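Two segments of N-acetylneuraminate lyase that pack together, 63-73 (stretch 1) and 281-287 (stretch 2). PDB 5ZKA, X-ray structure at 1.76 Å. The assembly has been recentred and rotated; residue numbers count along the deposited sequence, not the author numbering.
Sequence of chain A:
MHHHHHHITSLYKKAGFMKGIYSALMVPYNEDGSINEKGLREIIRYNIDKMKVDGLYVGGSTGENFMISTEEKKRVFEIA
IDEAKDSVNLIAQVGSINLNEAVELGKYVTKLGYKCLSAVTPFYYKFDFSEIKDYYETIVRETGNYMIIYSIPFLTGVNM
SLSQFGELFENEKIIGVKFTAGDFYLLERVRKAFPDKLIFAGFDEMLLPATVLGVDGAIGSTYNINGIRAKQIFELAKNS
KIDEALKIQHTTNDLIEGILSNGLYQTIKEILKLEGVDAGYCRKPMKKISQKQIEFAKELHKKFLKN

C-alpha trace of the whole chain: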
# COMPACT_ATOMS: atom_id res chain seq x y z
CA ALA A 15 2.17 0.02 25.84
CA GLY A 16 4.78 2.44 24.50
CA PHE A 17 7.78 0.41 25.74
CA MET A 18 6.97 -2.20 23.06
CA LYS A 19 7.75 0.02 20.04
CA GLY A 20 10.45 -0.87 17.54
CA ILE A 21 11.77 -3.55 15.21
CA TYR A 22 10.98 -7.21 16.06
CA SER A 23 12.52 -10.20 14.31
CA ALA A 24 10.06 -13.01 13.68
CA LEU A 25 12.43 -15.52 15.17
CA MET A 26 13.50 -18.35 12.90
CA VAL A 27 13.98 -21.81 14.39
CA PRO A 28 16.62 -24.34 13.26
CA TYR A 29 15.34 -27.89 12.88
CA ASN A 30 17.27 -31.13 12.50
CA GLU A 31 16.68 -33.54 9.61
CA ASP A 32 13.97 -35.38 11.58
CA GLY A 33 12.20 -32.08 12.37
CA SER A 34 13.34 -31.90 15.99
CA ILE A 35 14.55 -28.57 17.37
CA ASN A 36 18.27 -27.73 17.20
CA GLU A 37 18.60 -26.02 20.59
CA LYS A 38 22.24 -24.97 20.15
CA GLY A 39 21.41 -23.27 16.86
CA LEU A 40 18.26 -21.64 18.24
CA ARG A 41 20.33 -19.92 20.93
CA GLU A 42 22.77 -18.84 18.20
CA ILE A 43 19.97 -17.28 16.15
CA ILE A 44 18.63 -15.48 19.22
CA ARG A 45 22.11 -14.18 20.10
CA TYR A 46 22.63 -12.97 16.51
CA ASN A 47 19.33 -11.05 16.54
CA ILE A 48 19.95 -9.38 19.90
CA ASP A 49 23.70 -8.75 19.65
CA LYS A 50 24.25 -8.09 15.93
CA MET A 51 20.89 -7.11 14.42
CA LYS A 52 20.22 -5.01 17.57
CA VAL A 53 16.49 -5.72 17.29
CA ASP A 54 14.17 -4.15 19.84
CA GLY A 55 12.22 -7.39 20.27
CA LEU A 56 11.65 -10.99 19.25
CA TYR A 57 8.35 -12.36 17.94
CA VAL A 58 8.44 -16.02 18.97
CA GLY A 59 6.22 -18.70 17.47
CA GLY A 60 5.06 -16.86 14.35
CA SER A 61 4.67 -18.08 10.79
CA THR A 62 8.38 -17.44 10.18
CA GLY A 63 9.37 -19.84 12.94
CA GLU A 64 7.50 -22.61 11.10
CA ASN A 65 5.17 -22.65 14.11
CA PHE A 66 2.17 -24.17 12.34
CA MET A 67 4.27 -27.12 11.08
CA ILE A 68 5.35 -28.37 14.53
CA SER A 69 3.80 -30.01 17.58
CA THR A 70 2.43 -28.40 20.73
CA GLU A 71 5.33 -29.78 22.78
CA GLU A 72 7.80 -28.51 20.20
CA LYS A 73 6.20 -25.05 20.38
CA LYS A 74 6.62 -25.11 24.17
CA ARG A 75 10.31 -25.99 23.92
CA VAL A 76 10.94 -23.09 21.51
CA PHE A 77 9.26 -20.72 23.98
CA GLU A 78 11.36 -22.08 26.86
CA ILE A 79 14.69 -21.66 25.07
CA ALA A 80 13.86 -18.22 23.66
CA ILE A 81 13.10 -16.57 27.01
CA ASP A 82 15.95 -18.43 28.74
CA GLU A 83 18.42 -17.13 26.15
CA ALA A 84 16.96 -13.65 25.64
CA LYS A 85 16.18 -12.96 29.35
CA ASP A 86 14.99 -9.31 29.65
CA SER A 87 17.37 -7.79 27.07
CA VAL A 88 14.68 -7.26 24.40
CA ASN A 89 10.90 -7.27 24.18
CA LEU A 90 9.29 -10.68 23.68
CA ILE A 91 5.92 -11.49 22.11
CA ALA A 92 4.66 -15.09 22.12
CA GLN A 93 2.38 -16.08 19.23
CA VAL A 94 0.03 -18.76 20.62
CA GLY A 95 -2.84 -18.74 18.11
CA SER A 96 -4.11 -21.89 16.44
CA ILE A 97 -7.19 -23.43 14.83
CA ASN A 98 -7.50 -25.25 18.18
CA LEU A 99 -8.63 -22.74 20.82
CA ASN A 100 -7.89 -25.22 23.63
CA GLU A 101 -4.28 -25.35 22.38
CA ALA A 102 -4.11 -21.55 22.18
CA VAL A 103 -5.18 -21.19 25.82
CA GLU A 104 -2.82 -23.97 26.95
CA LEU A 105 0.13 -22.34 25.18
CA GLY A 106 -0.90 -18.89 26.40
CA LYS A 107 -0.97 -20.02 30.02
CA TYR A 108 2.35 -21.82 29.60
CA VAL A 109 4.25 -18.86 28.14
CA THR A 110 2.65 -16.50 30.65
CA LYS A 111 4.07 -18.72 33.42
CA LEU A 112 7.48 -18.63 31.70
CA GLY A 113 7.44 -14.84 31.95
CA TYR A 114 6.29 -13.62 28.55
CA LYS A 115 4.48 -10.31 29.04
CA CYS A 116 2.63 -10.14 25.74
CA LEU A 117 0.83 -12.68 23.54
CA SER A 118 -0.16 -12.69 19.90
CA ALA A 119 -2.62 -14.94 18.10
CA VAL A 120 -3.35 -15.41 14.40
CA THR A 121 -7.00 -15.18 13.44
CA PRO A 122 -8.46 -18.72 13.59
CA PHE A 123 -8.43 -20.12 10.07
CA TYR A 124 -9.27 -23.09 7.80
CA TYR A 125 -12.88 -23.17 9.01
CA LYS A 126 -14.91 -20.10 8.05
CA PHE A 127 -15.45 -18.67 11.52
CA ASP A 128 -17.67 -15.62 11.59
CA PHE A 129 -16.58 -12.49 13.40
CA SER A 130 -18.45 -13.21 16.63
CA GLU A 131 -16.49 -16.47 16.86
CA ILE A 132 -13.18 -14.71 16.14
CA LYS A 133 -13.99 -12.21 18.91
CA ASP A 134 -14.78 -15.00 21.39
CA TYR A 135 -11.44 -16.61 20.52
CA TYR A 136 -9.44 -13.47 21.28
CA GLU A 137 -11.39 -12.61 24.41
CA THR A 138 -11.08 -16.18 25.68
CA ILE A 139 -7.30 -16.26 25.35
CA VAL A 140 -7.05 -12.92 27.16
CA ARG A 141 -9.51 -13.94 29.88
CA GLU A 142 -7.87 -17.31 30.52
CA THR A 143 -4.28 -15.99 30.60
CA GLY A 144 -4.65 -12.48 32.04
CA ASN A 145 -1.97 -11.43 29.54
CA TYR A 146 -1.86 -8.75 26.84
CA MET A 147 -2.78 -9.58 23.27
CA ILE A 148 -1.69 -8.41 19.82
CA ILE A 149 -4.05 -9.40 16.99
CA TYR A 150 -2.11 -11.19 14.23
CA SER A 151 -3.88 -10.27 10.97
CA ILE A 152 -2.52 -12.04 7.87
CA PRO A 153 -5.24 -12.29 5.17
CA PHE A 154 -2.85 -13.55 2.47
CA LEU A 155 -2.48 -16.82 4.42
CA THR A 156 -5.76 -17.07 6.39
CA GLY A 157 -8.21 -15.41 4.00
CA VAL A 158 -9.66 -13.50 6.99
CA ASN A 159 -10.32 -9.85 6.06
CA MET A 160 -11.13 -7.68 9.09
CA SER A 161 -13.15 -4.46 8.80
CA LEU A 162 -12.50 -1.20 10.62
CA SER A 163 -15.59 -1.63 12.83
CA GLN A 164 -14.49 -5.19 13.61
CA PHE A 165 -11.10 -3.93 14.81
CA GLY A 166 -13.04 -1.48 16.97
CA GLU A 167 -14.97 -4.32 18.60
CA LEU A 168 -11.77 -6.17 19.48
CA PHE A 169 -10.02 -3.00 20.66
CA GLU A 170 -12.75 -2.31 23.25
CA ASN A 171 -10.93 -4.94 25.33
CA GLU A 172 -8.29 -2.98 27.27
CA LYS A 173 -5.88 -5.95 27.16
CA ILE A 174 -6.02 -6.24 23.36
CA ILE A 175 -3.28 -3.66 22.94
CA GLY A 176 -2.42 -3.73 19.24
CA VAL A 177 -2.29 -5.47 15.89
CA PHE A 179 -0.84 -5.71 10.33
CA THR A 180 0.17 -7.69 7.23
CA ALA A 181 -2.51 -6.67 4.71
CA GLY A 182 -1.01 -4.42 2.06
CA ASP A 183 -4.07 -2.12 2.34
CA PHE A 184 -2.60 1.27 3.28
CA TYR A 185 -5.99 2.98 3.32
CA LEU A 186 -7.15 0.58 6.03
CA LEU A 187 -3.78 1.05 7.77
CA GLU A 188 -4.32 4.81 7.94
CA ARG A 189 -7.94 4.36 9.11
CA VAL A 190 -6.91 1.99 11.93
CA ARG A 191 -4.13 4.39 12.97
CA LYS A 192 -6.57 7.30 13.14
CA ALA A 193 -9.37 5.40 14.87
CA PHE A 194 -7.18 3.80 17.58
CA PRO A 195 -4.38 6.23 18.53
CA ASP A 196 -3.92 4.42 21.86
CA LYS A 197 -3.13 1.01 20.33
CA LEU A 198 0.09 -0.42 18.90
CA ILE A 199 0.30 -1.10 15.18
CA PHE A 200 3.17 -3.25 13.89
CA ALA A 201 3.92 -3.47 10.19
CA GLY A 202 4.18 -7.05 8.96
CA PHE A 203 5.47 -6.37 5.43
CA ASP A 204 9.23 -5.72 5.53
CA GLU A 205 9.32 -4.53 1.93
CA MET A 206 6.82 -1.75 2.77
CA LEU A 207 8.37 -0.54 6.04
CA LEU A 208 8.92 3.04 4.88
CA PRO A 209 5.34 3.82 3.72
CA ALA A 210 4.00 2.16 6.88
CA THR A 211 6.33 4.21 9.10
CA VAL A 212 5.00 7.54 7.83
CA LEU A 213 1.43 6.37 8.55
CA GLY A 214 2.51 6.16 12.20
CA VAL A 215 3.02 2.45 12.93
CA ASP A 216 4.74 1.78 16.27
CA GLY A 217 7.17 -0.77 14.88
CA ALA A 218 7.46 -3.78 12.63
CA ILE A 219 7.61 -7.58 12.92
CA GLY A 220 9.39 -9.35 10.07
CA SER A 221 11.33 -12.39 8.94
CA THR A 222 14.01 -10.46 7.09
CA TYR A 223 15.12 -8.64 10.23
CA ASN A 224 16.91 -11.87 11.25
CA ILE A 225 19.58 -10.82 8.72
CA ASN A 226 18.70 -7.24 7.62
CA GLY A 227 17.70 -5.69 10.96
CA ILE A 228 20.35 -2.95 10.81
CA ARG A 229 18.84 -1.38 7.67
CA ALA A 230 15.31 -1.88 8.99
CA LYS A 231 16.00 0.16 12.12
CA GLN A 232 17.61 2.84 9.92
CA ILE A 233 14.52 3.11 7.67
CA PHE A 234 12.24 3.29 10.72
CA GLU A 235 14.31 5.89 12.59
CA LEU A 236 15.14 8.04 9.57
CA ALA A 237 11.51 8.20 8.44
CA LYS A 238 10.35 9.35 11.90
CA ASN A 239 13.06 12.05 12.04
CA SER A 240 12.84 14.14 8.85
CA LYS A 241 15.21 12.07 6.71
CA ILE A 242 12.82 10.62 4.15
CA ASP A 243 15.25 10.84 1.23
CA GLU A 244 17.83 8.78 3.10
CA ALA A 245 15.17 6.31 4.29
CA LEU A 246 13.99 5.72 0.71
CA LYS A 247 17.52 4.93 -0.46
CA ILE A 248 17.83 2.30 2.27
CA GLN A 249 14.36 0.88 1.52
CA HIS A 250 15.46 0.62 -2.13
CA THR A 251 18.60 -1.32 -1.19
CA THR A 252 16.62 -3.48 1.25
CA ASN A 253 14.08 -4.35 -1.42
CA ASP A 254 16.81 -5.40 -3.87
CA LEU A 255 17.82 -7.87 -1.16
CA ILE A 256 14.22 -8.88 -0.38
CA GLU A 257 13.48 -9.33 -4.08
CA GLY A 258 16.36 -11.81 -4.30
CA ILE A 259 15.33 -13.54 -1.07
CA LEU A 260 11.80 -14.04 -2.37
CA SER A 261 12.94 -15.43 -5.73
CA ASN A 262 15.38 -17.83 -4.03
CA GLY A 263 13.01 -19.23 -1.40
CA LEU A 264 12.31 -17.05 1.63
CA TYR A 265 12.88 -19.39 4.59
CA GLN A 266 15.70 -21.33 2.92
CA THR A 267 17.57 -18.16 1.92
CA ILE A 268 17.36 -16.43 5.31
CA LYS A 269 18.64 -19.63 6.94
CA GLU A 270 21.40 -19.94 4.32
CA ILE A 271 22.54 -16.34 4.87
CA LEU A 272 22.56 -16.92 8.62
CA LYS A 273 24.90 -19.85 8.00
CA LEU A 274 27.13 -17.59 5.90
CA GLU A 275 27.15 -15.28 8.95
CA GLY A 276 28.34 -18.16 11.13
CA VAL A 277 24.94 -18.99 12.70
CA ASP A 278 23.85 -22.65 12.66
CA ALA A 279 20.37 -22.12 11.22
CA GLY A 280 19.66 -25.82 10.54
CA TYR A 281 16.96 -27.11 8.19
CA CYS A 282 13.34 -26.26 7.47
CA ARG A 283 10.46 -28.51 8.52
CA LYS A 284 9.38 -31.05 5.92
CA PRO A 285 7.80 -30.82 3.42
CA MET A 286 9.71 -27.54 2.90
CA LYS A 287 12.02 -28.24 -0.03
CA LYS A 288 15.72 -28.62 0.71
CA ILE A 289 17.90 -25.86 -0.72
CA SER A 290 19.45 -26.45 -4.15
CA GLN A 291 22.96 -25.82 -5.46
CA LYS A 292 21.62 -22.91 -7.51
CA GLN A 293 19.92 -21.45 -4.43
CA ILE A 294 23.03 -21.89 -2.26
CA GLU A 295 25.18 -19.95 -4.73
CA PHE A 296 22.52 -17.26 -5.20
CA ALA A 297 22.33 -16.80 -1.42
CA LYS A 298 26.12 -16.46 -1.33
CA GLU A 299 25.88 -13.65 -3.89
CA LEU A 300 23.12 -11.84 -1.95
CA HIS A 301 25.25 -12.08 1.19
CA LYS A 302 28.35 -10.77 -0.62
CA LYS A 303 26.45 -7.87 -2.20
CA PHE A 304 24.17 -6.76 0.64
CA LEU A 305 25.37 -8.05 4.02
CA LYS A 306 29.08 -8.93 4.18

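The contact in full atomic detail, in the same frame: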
# COMPACT_ATOMS: atom_id res chain seq x y z
N GLY A 63 8.74 -18.77 12.19
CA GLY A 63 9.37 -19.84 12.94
C GLY A 63 8.88 -21.22 12.59
O GLY A 63 9.21 -22.18 13.29
N GLU A 64 8.08 -21.34 11.52
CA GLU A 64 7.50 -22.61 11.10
C GLU A 64 6.58 -23.19 12.17
O GLU A 64 6.36 -24.40 12.27
CB GLU A 64 8.59 -23.60 10.67
CG GLU A 64 9.39 -23.04 9.46
CD GLU A 64 10.68 -23.78 9.18
OE1 GLU A 64 10.63 -24.99 8.88
OE2 GLU A 64 11.75 -23.15 9.28
N ASN A 65 5.99 -22.28 12.96
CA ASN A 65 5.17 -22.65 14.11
C ASN A 65 4.05 -23.62 13.75
O ASN A 65 3.79 -24.59 14.47
CB ASN A 65 4.60 -21.38 14.73
CG ASN A 65 3.59 -21.66 15.82
OD1 ASN A 65 2.37 -21.57 15.61
ND2 ASN A 65 4.10 -21.98 17.00
N PHE A 66 3.35 -23.38 12.63
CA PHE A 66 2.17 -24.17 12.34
C PHE A 66 2.51 -25.52 11.73
O PHE A 66 1.60 -26.31 11.46
CB PHE A 66 1.21 -23.36 11.46
CG PHE A 66 0.81 -22.07 12.12
CD1 PHE A 66 -0.14 -22.07 13.14
CD2 PHE A 66 1.45 -20.88 11.81
CE1 PHE A 66 -0.49 -20.90 13.78
CE2 PHE A 66 1.11 -19.70 12.46
CZ PHE A 66 0.13 -19.72 13.44
N MET A 67 3.81 -25.82 11.57
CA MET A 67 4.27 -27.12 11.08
C MET A 67 4.74 -28.05 12.20
O MET A 67 5.11 -29.19 11.91
CB MET A 67 5.40 -26.92 10.07
CG MET A 67 4.91 -26.54 8.67
SD MET A 67 6.27 -26.43 7.48
CE MET A 67 6.84 -24.78 7.80
N ILE A 68 4.73 -27.61 13.46
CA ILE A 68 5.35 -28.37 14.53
C ILE A 68 4.33 -28.65 15.64
O ILE A 68 3.22 -28.10 15.66
CB ILE A 68 6.60 -27.66 15.10
CG1 ILE A 68 6.21 -26.46 15.96
CG2 ILE A 68 7.51 -27.19 13.95
CD1 ILE A 68 7.37 -25.65 16.47
N SER A 69 4.72 -29.53 16.55
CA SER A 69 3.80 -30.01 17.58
C SER A 69 3.69 -29.04 18.75
O SER A 69 4.54 -28.16 18.95
CB SER A 69 4.25 -31.38 18.09
OG SER A 69 5.41 -31.22 18.90
N THR A 70 2.63 -29.23 19.55
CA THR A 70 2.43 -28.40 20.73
C THR A 70 3.64 -28.46 21.66
O THR A 70 4.10 -27.43 22.17
CB THR A 70 1.16 -28.84 21.47
OG1 THR A 70 0.04 -28.79 20.56
CG2 THR A 70 0.89 -27.93 22.65
N GLU A 71 4.17 -29.66 21.89
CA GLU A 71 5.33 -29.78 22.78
C GLU A 71 6.54 -29.09 22.17
O GLU A 71 7.34 -28.48 22.89
CB GLU A 71 5.64 -31.25 23.07
CG GLU A 71 4.65 -31.91 24.02
CD GLU A 71 4.39 -31.09 25.29
OE1 GLU A 71 5.21 -31.18 26.23
OE2 GLU A 71 3.37 -30.37 25.35
N GLU A 72 6.70 -29.18 20.85
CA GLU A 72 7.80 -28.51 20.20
C GLU A 72 7.65 -26.99 20.29
O GLU A 72 8.64 -26.28 20.52
CB GLU A 72 7.91 -28.99 18.75
CG GLU A 72 8.56 -30.37 18.66
CD GLU A 72 8.43 -31.05 17.31
OE1 GLU A 72 7.50 -30.72 16.54
OE2 GLU A 72 9.28 -31.92 17.01
N LYS A 73 6.42 -26.48 20.17
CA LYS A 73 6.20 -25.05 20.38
C LYS A 73 6.63 -24.64 21.79
O LYS A 73 7.28 -23.61 21.97
CB LYS A 73 4.73 -24.69 20.16
CG LYS A 73 4.26 -24.80 18.72
CD LYS A 73 2.72 -24.81 18.68
CE LYS A 73 2.18 -25.09 17.28
NZ LYS A 73 0.67 -24.90 17.24
N TYR A 281 17.83 -26.80 9.31
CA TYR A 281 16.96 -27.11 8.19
C TYR A 281 15.57 -26.55 8.42
O TYR A 281 15.22 -26.11 9.52
CB TYR A 281 16.86 -28.63 7.96
CG TYR A 281 18.20 -29.31 7.75
CD1 TYR A 281 18.92 -29.11 6.58
CD2 TYR A 281 18.74 -30.13 8.72
CE1 TYR A 281 20.15 -29.72 6.38
CE2 TYR A 281 19.97 -30.74 8.53
CZ TYR A 281 20.67 -30.53 7.36
OH TYR A 281 21.88 -31.15 7.18
N CYS A 282 14.76 -26.58 7.36
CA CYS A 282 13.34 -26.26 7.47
C CYS A 282 12.55 -27.54 7.73
O CYS A 282 13.01 -28.64 7.46
CB CYS A 282 12.83 -25.59 6.20
SG CYS A 282 13.54 -23.96 5.88
N ARG A 283 11.33 -27.36 8.25
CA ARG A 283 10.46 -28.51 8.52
C ARG A 283 9.96 -29.10 7.21
O ARG A 283 9.52 -28.36 6.32
CB ARG A 283 9.28 -28.09 9.40
CG ARG A 283 9.59 -27.95 10.89
CD ARG A 283 9.87 -29.30 11.54
NE ARG A 283 8.65 -30.11 11.64
CZ ARG A 283 8.20 -30.68 12.75
NH1 ARG A 283 8.88 -30.58 13.89
NH2 ARG A 283 7.07 -31.38 12.72
N LYS A 284 10.01 -30.43 7.08
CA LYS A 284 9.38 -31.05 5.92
C LYS A 284 7.89 -30.72 5.93
O LYS A 284 7.28 -30.60 7.00
CB LYS A 284 9.59 -32.55 5.93
CG LYS A 284 11.02 -32.95 5.60
CD LYS A 284 11.20 -34.44 5.74
CE LYS A 284 12.64 -34.77 6.08
NZ LYS A 284 12.82 -36.22 6.33
N PRO A 285 7.26 -30.57 4.76
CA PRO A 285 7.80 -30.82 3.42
C PRO A 285 8.48 -29.62 2.75
O PRO A 285 8.57 -29.65 1.52
CB PRO A 285 6.54 -31.20 2.61
CG PRO A 285 5.42 -30.42 3.31
CD PRO A 285 5.91 -29.99 4.69
N MET A 286 8.91 -28.61 3.50
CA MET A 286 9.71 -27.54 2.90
C MET A 286 10.85 -28.16 2.10
O MET A 286 11.55 -29.06 2.58
CB MET A 286 10.27 -26.59 3.96
CG MET A 286 9.25 -25.72 4.69
SD MET A 286 8.26 -24.69 3.59
CE MET A 286 7.73 -23.40 4.71
N LYS A 287 11.01 -27.69 0.86
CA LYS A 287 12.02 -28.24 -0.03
C LYS A 287 13.42 -27.90 0.47
O LYS A 287 13.68 -26.79 0.93
CB LYS A 287 11.82 -27.71 -1.45
O HOH W 1 5.99 -32.73 15.15

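A contact between distant segments can centre on one residue that uses both its backbone and its side chain; in N-acetylneuraminate lyase, Arg-283 does so through its amide and its guanidinium. Its amide is met by a buried acid, while Arg-283 O accepts from Met-286 N at 2.9 Å within its own stretch. Glu-64 points toward the second stretch, and its carboxylate accepts a short, nearly straight hydrogen bond from the main chain, Arg-283 N to Glu-64 OE1 at 2.6 Å. A stretch with no regular helix or strand leaves such amides without a partner from a sheet or helix, and a glutamate is long enough to supply the acceptor. Its other oxygen, OE2, is hydrogen-bonded elsewhere in the structure.

The side chain of Arg-283 bends, with chi1, chi2 and chi3 all m, and its guanidinium reaches Glu-72. Arg-283 NH1, also hydrogen-bonded elsewhere in the structure, donates to Glu-72 OE1 at 3.0 Å in a salt bridge, with a weak second bond from Arg-283 NH1 to Glu-72 OE2 at 3.4 Å. A water bridges the same pair, accepting from Arg-283 NH2 at 3.0 Å and donating to Glu-72 OE1 at 2.9 Å. The same oxygen accepts from the backbone, Ser-69 N to Glu-72 OE1 at 3.0 Å, while Ser-69 OG caps the helix by accepting from Glu-72 N at 3.1 Å. Proximity alone is not a bond: Met-67 O lies 3.0 Å from Arg-283 NH2, but the angle is poor.

The two stretches bury 388 Å² in all, with Arg-283 (118 Å²) and Met-67 (87 Å²) the most covered. Ile-68 CG2 lies over one face of the guanidinium, 3.7 Å from Arg-283 NH1, leaving the edge to Glu-72. Beyond, the flexible, unbranched side chains of Met-67 and Met-286 meet, CE to CE, at 3.5 Å.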